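Local coordinates for alpha-pyrone synthesis polyketide synthase-like Pks18 (Mycobacterium tuberculosis, PDB 1TED), which probably makes tri- and tetraketide alpha-pyrones by extending medium- and long-chain fatty acyl-CoA starters with malonyl-CoA, at residues Met173-Ala178 with Phe344-Ser349; Glu203-Asn208 with Ser222-Gly227. All blocks are in the same frame, centred on the assembly; numbering follows the deposited sequence.

The two contacts share the interior of a thiolase-like fold. Following strand 166-171, the chain reaches 173-178 and enters helix 177-191. It returns through strand 196-204 to 203-208. Contact 2 then closes a short loop through helix 215-223, and strand 226-236 leads away. The chain runs through the C-terminal half before 344-349, between helices 335-344 and 349-361, returns to 173-178. Contact 1 thus closes a large loop that contains all of contact 2. It joins the N- and C-terminal halves, whereas contact 2 stays in the N-terminal half. The two also touch each other: Asn346 O lies 2.8 Å from Gly225 N, a probable hydrogen bond.

Contact 1. Residues Met173-Ala178 with Phe344-Ser349; sequences MGCAAA and FGNMLS
Leu348 N donates to Asn346 OD1 at 2.9 Å, an Asx turn between the two residues that meet the sulfur of Cys175 across the contact. The donor sits well above the carbonyl plane, 57° out of it. This bond helps fix the turn of the amide, with ND2 the nearer end to the sulfur. Cys175 SG lies 3.9 Å from Asn346 ND2 and 4.2 Å from Leu348 CG. Its torsion sets it anti to the carbonyl carbon (chi1 -61°), which brings it to Asn346 and Leu348. The side chain of His313 touches both Cys175 and Asn346.

Further along, at Ser349, the backbones also meet. Ser349 CA makes a CA-H...O contact of 3.5 Å with Cys175 O. Ser349 CB packs against Ala177 CB at 3.8 Å and lies near Gly174 O. Ser349 OG turns to Glu203 OE1 for its hydrogen bond. Ala178 CB rests on Ser349 O.

Cys175 is the nucleophile by similarity, just ahead of helix 177-191. The N- and C-terminal halves of the fold meet here. The probable nucleophile from one half lies beside His313 and Asn346 from the other. This grouping is consistent with a shared catalytic site, the Cys-His-Asn triad of chalcone synthases.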
loop_
_atom_site.group_PDB
_atom_site.type_symbol
_atom_site.label_atom_id
_atom_site.label_comp_id
_atom_site.label_asym_id
_atom_site.label_seq_id
_atom_site.Cartn_x
_atom_site.Cartn_y
_atom_site.Cartn_z
ATOM N N MET A 173 5.124 -4.947 2.119
ATOM C CA MET A 173 6.412 -4.587 1.560
ATOM C C MET A 173 7.442 -4.973 2.629
ATOM O O MET A 173 8.614 -4.604 2.566
ATOM C CB MET A 173 6.464 -3.098 1.185
ATOM C CG MET A 173 5.518 -2.778 0.029
ATOM S SD MET A 173 5.902 -1.319 -0.933
ATOM C CE MET A 173 7.011 -2.032 -2.159
ATOM N N GLY A 174 6.964 -5.725 3.616
ATOM C CA GLY A 174 7.812 -6.233 4.684
ATOM C C GLY A 174 8.702 -5.362 5.561
ATOM O O GLY A 174 8.366 -4.235 5.931
ATOM N N CYS A 175 9.858 -5.926 5.896
ATOM C CA CYS A 175 10.837 -5.289 6.767
ATOM C C CYS A 175 11.411 -3.989 6.235
ATOM O O CYS A 175 11.934 -3.186 7.004
ATOM C CB CYS A 175 11.989 -6.269 7.077
ATOM S SG CYS A 175 11.506 -7.791 7.948
ATOM N N ALA A 176 11.308 -3.772 4.926
ATOM C CA ALA A 176 11.850 -2.553 4.322
ATOM C C ALA A 176 10.801 -1.484 4.004
ATOM O O ALA A 176 11.111 -0.483 3.359
ATOM C CB ALA A 176 12.636 -2.909 3.048
ATOM N N ALA A 177 9.575 -1.681 4.480
ATOM C CA ALA A 177 8.478 -0.751 4.192
ATOM C C ALA A 177 8.651 0.693 4.690
ATOM O O ALA A 177 8.051 1.619 4.143
ATOM C CB ALA A 177 7.164 -1.334 4.710
ATOM N N ALA A 178 9.460 0.897 5.722
ATOM C CA ALA A 178 9.662 2.250 6.213
ATOM C C ALA A 178 10.302 3.074 5.111
ATOM O O ALA A 178 10.034 4.267 5.001
ATOM C CB ALA A 178 10.542 2.251 7.449
ATOM N N PHE A 344 14.357 -5.634 21.306
ATOM C CA PHE A 344 13.030 -5.699 20.700
ATOM C C PHE A 344 12.754 -6.855 19.757
ATOM O O PHE A 344 11.596 -7.130 19.434
ATOM C CB PHE A 344 12.768 -4.390 19.950
ATOM C CG PHE A 344 12.862 -3.173 20.821
ATOM C CD1 PHE A 344 11.839 -2.859 21.714
ATOM C CD2 PHE A 344 13.995 -2.370 20.793
ATOM C CE1 PHE A 344 11.948 -1.758 22.570
ATOM C CE2 PHE A 344 14.115 -1.271 21.644
ATOM C CZ PHE A 344 13.091 -0.964 22.534
ATOM N N GLY A 345 13.804 -7.535 19.315
ATOM C CA GLY A 345 13.616 -8.616 18.368
ATOM C C GLY A 345 13.436 -7.918 17.033
ATOM O O GLY A 345 13.893 -6.786 16.876
ATOM N N ASN A 346 12.774 -8.571 16.080
ATOM C CA ASN A 346 12.550 -7.984 14.761
ATOM C C ASN A 346 11.109 -7.510 14.653
ATOM O O ASN A 346 10.175 -8.316 14.670
ATOM C CB ASN A 346 12.851 -9.011 13.666
ATOM C CG ASN A 346 12.456 -8.525 12.270
ATOM O OD1 ASN A 346 12.377 -7.325 12.008
ATOM N ND2 ASN A 346 12.226 -9.462 11.368
ATOM N N MET A 347 10.937 -6.195 14.548
ATOM C CA MET A 347 9.607 -5.605 14.451
ATOM C C MET A 347 9.316 -5.168 13.025
ATOM O O MET A 347 8.608 -4.193 12.788
ATOM C CB MET A 347 9.491 -4.408 15.395
ATOM C CG MET A 347 9.847 -4.706 16.840
ATOM S SD MET A 347 10.365 -3.175 17.620
ATOM C CE MET A 347 9.790 -3.390 19.196
ATOM N N LEU A 348 9.887 -5.897 12.075
ATOM C CA LEU A 348 9.674 -5.623 10.665
ATOM C C LEU A 348 10.006 -4.176 10.264
ATOM O O LEU A 348 11.074 -3.671 10.616
ATOM C CB LEU A 348 8.227 -5.992 10.304
ATOM C CG LEU A 348 7.951 -7.489 10.069
ATOM C CD1 LEU A 348 8.730 -8.340 11.035
ATOM C CD2 LEU A 348 6.474 -7.780 10.195
ATOM N N SER A 349 9.098 -3.519 9.542
ATOM C CA SER A 349 9.318 -2.150 9.074
ATOM C C SER A 349 9.723 -1.152 10.144
ATOM O O SER A 349 10.454 -0.208 9.876
ATOM C CB SER A 349 8.069 -1.627 8.364
ATOM O OG SER A 349 6.932 -1.673 9.209
#

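Contact 2. Residues Glu203-Asn208 with Ser222-Gly227; sequences ELCSVN and SLFGDG. With MYR (myristic acid), chain E.
Glu203 and Gly227 form an antiparallel hydrogen-bonded pair where strands 196-204 and 226-236 meet. Glu203 N donates to Gly227 O, and Gly227 N donates to Glu203 O, each at 2.9 Å. Beyond this pair, the chain of 203-208 bends round the carboxylate of Asp226. Ser206 N gives Asp226 OD1 a straight bond of 2.9 Å (179° at the hydrogen), taken on the syn lone pair. Ser206 OG points to Asp226 OD2, but the modelled separation of 2.5 Å is very short and its exact value is doubtful. The hydroxyl stands between the backbone N and the carbonyl carbon (chi1 69°), which brings it to that oxygen. Asp226 OD2 also accepts from Ala84 N, so both oxygens of this buried carboxylate have partners. Leu204 crosses Asp226 at about a right angle, with Leu204 CG 4.0 Å from Asp226 OD2.

Cys205 reaches to Phe224. Cys205 SG lies 3.7 Å from Phe224 CB and approaches the ring obliquely, 5.1 Å from the centroid. The bound myristic acid runs past both residues. Myristic acid C5 lies 3.6 Å from Cys205 CB. Myristic acid C11 meets the edge of the Phe224 ring in plane, 3.5 Å from Phe224 CD2. Cys205 and Phe224 thus line part of the path of the bound fatty acid, consistent with the substrate tunnel of this enzyme. By its place in the family sequence, Phe224 probably matches the gatekeeper phenylalanine of chalcone synthases.

The carboxylate of Glu203 is hydrogen-bonded to Ser349 OG through OE1, and to Ser143 N and Thr144 OG1 through OE2. Phe224 touches Cys275 of strand 272-277. Helix 215-223 leads through Phe224 and Gly225 into strand 226-236, beside strand 196-204, with helix 102-125 packed on Leu204.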
loop_
_atom_site.group_PDB
_atom_site.type_symbol
_atom_site.label_atom_id
_atom_site.label_comp_id
_atom_site.label_asym_id
_atom_site.label_seq_id
_atom_site.Cartn_x
_atom_site.Cartn_y
_atom_site.Cartn_z
ATOM N N GLU A 203 3.674 -2.602 13.536
ATOM C CA GLU A 203 3.801 -4.020 13.298
ATOM C C GLU A 203 3.430 -4.818 14.536
ATOM O O GLU A 203 4.026 -4.661 15.607
ATOM C CB GLU A 203 5.233 -4.312 12.842
ATOM C CG GLU A 203 5.342 -5.206 11.612
ATOM C CD GLU A 203 4.818 -4.577 10.318
ATOM O OE1 GLU A 203 5.435 -3.609 9.819
ATOM O OE2 GLU A 203 3.795 -5.062 9.796
ATOM N N LEU A 204 2.415 -5.660 14.380
ATOM C CA LEU A 204 1.914 -6.498 15.460
ATOM C C LEU A 204 1.989 -7.972 15.103
ATOM O O LEU A 204 0.992 -8.580 14.700
ATOM C CB LEU A 204 0.465 -6.126 15.781
ATOM C CG LEU A 204 0.250 -5.095 16.888
ATOM C CD1 LEU A 204 1.191 -3.931 16.709
ATOM C CD2 LEU A 204 -1.209 -4.640 16.873
ATOM N N CYS A 205 3.177 -8.542 15.259
ATOM C CA CYS A 205 3.404 -9.948 14.962
ATOM C C CYS A 205 2.707 -10.882 15.960
ATOM O O CYS A 205 2.099 -11.873 15.560
ATOM C CB CYS A 205 4.914 -10.243 14.950
ATOM S SG CYS A 205 5.869 -9.361 13.683
ATOM N N SER A 206 2.801 -10.560 17.251
ATOM C CA SER A 206 2.202 -11.381 18.307
ATOM C C SER A 206 0.762 -11.771 17.995
ATOM O O SER A 206 0.282 -12.819 18.419
ATOM C CB SER A 206 2.271 -10.651 19.663
ATOM O OG SER A 206 1.418 -9.514 19.726
ATOM N N VAL A 207 0.085 -10.920 17.238
ATOM C CA VAL A 207 -1.295 -11.147 16.855
ATOM C C VAL A 207 -1.452 -12.304 15.868
ATOM O O VAL A 207 -2.546 -12.850 15.715
ATOM C CB VAL A 207 -1.891 -9.841 16.270
ATOM C CG1 VAL A 207 -2.928 -10.136 15.224
ATOM C CG2 VAL A 207 -2.513 -9.039 17.382
ATOM N N ASN A 208 -0.363 -12.694 15.213
ATOM C CA ASN A 208 -0.430 -13.785 14.246
ATOM C C ASN A 208 0.228 -15.074 14.733
ATOM O O ASN A 208 0.464 -15.988 13.945
ATOM C CB ASN A 208 0.204 -13.365 12.910
ATOM C CG ASN A 208 -0.562 -12.237 12.218
ATOM O OD1 ASN A 208 -0.282 -11.054 12.431
ATOM N ND2 ASN A 208 -1.535 -12.603 11.393
ATOM N N SER A 222 10.553 -17.052 17.156
ATOM C CA SER A 222 11.595 -16.792 18.138
ATOM C C SER A 222 12.212 -15.428 17.848
ATOM O O SER A 222 12.910 -14.863 18.695
ATOM C CB SER A 222 12.688 -17.872 18.082
ATOM O OG SER A 222 13.602 -17.644 17.017
ATOM N N LEU A 223 11.939 -14.891 16.660
ATOM C CA LEU A 223 12.515 -13.606 16.268
ATOM C C LEU A 223 11.596 -12.386 16.191
ATOM O O LEU A 223 11.992 -11.286 16.568
ATOM C CB LEU A 223 13.218 -13.747 14.911
ATOM C CG LEU A 223 14.463 -14.629 14.803
ATOM C CD1 LEU A 223 14.987 -14.571 13.379
ATOM C CD2 LEU A 223 15.530 -14.150 15.779
ATOM N N PHE A 224 10.377 -12.579 15.704
ATOM C CA PHE A 224 9.452 -11.469 15.521
ATOM C C PHE A 224 8.809 -10.862 16.777
ATOM O O PHE A 224 8.379 -11.565 17.684
ATOM C CB PHE A 224 8.386 -11.889 14.506
ATOM C CG PHE A 224 8.941 -12.183 13.133
ATOM C CD1 PHE A 224 10.316 -12.296 12.921
ATOM C CD2 PHE A 224 8.091 -12.338 12.043
ATOM C CE1 PHE A 224 10.834 -12.556 11.645
ATOM C CE2 PHE A 224 8.604 -12.598 10.753
ATOM C CZ PHE A 224 9.974 -12.706 10.558
ATOM N N GLY A 225 8.766 -9.532 16.802
ATOM C CA GLY A 225 8.196 -8.804 17.921
ATOM C C GLY A 225 7.229 -7.722 17.468
ATOM O O GLY A 225 6.953 -7.589 16.275
ATOM N N ASP A 226 6.726 -6.938 18.421
ATOM C CA ASP A 226 5.754 -5.877 18.140
ATOM C C ASP A 226 6.323 -4.471 18.331
ATOM O O ASP A 226 7.106 -4.226 19.246
ATOM C CB ASP A 226 4.520 -6.044 19.053
ATOM C CG ASP A 226 3.707 -7.295 18.737
ATOM O OD1 ASP A 226 4.196 -8.179 17.998
ATOM O OD2 ASP A 226 2.566 -7.395 19.241
ATOM N N GLY A 227 5.915 -3.536 17.484
ATOM C CA GLY A 227 6.435 -2.189 17.630
ATOM C C GLY A 227 5.779 -1.169 16.734
ATOM O O GLY A 227 5.037 -1.513 15.817
HETATM C C1 MYR E . 6.145 -15.972 20.781
HETATM O O1 MYR E . 6.528 -15.521 21.857
HETATM O O2 MYR E . 6.554 -17.073 20.408
HETATM C C2 MYR E . 5.168 -15.178 19.911
HETATM C C3 MYR E . 5.844 -14.700 18.624
HETATM C C4 MYR E . 4.878 -13.879 17.767
HETATM C C5 MYR E . 5.531 -13.435 16.456
HETATM C C6 MYR E . 5.871 -14.616 15.542
HETATM C C7 MYR E . 4.628 -15.305 14.971
HETATM C C8 MYR E . 3.869 -14.412 13.987
HETATM C C9 MYR E . 4.713 -14.085 12.753
HETATM C C10 MYR E . 3.992 -13.080 11.855
HETATM C C11 MYR E . 4.860 -12.701 10.653
HETATM C C12 MYR E . 4.166 -11.656 9.779
HETATM C C13 MYR E . 5.077 -11.233 8.626
HETATM C C14 MYR E . 4.414 -10.157 7.764
#